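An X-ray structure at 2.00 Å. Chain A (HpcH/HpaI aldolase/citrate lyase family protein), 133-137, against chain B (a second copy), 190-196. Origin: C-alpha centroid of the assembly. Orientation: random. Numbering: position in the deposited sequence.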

# COMPACT_ATOMS: atom_id res chain seq x y z
N LEU A 133 0.04 26.30 20.01
CA LEU A 133 -0.35 24.96 20.40
C LEU A 133 0.34 23.85 19.60
O LEU A 133 0.06 22.67 19.81
CB LEU A 133 -1.86 24.80 20.28
CG LEU A 133 -2.72 25.55 21.29
CD1 LEU A 133 -4.17 25.22 21.02
CD2 LEU A 133 -2.38 25.19 22.73
N ARG A 134 1.29 24.21 18.74
CA ARG A 134 2.01 23.20 17.99
C ARG A 134 2.97 22.35 18.87
O ARG A 134 3.83 22.87 19.56
CB ARG A 134 2.78 23.80 16.82
CG ARG A 134 3.29 22.73 15.87
CD ARG A 134 4.10 23.28 14.72
NE ARG A 134 4.66 22.13 14.01
CZ ARG A 134 5.49 22.18 12.97
NH1 ARG A 134 5.82 23.34 12.41
NH2 ARG A 134 5.91 21.02 12.46
N GLY A 135 2.82 21.03 18.77
CA GLY A 135 3.63 20.05 19.52
C GLY A 135 4.99 19.87 18.91
O GLY A 135 5.14 19.86 17.69
N VAL A 136 5.99 19.72 19.78
CA VAL A 136 7.38 19.69 19.41
C VAL A 136 7.84 18.25 19.18
O VAL A 136 7.72 17.40 20.05
CB VAL A 136 8.21 20.33 20.56
CG1 VAL A 136 9.68 20.26 20.26
CG2 VAL A 136 7.78 21.78 20.81
N ALA A 137 8.39 17.96 18.01
CA ALA A 137 9.09 16.70 17.83
C ALA A 137 10.19 16.95 16.79
O ALA A 137 9.90 17.35 15.64
CB ALA A 137 8.14 15.60 17.40
N PRO B 190 10.34 16.07 27.49
CA PRO B 190 10.93 17.32 28.02
C PRO B 190 10.79 18.49 27.02
O PRO B 190 10.52 19.63 27.43
CB PRO B 190 12.39 16.92 28.25
CG PRO B 190 12.30 15.46 28.56
CD PRO B 190 11.34 15.00 27.48
N ALA B 191 10.85 18.15 25.73
CA ALA B 191 10.76 19.14 24.64
C ALA B 191 9.46 19.96 24.64
O ALA B 191 9.49 21.18 24.61
CB ALA B 191 10.98 18.46 23.30
N ASP B 192 8.32 19.28 24.66
CA ASP B 192 7.02 19.98 24.76
C ASP B 192 6.84 20.70 26.08
O ASP B 192 6.22 21.75 26.14
CB ASP B 192 5.85 18.98 24.62
CG ASP B 192 5.36 18.82 23.17
OD1 ASP B 192 5.20 19.81 22.45
OD2 ASP B 192 5.10 17.68 22.77
N LEU B 193 7.31 20.10 27.18
CA LEU B 193 7.10 20.71 28.49
C LEU B 193 7.85 22.02 28.53
O LEU B 193 7.33 23.01 29.03
CB LEU B 193 7.58 19.79 29.61
CG LEU B 193 7.57 20.33 31.03
CD1 LEU B 193 6.12 20.60 31.49
CD2 LEU B 193 8.26 19.37 31.95
N ALA B 194 9.08 22.02 27.99
CA ALA B 194 9.91 23.25 27.95
C ALA B 194 9.25 24.36 27.12
O ALA B 194 9.19 25.52 27.58
CB ALA B 194 11.32 22.96 27.42
N ALA B 195 8.75 24.00 25.94
CA ALA B 195 8.00 24.90 25.08
C ALA B 195 6.82 25.51 25.87
O ALA B 195 6.64 26.71 25.91
CB ALA B 195 7.48 24.12 23.86
N SER B 196 6.06 24.65 26.53
CA SER B 196 4.86 25.07 27.24
C SER B 196 5.16 26.02 28.41
O SER B 196 4.36 26.90 28.71
CB SER B 196 4.09 23.83 27.68
OG SER B 196 2.93 24.14 28.40

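The contact between the two stretches is small, burying 191 Å² summed over both sides, and it centres on Val A136, which alone contributes 80 Å² of this surface. The residue lies in an irregular segment of chain A and faces one side of a helix in chain B. Its nearest backbone counterpart there is Asp B192, with 5.4 Å between Val A136 CA and Asp B192 CA. Val A136 is held by a hydrogen bond to Asp B192 and by apolar packing against Ala B191 and Ala B195.

The polar link is a single hydrogen bond. The amide of Val A136 donates to the carboxylate of Asp B192, with Val A136 N 2.8 Å from Asp B192 OD1 and an N-H...O angle of 167°, so the bond is short and nearly straight. The donor is a backbone amide in a segment without regular secondary structure, and its acceptor comes from the neighbouring subunit. Asp B192, which loses 51 Å² to the contact, reaches the amide although its CA-to-CB bond points sideways: with chi1 at -92°, between the usual wells, the carboxylate end comes nearer to chain A than the direction of that bond alone would suggest. A short acidic side chain is well suited to this position, offering a charged acceptor to a backbone donor while its own backbone remains within the helix, where Asp B192 O accepts from Ser B196 N at 2.9 Å.

Beside the hydrogen bond, the side chain of Val A136 points toward the helix and rests on two alanines one turn apart. With chi1 at 177° (t), its two methyl groups reach different residues: Val A136 CG1 lies 3.8 Å from Ala B191 CB, and Val A136 CG2 lies 3.9 Å from Ala B195 CB. The helical repeat brings both alanine methyls to the same face, and the backbone bond from Ala B195 N to Ala B191 O, 3.2 Å, spans the turn between them. Ala B191 gives up 30 Å² and Ala B195 15 Å². Each alanine offers a single methyl to the branched valine at ordinary van der Waals distance, and this apolar packing lies beside the hydrogen bond.

Gly A135 completes the contact by passing close to the same carboxylate oxygen, with Gly A135 CA 3.3 Å from Asp B192 OD1. Arg A134, by contrast, directs its CA-to-CB bond away from the helix, and its guanidinium group is hydrogen-bonded elsewhere in the structure.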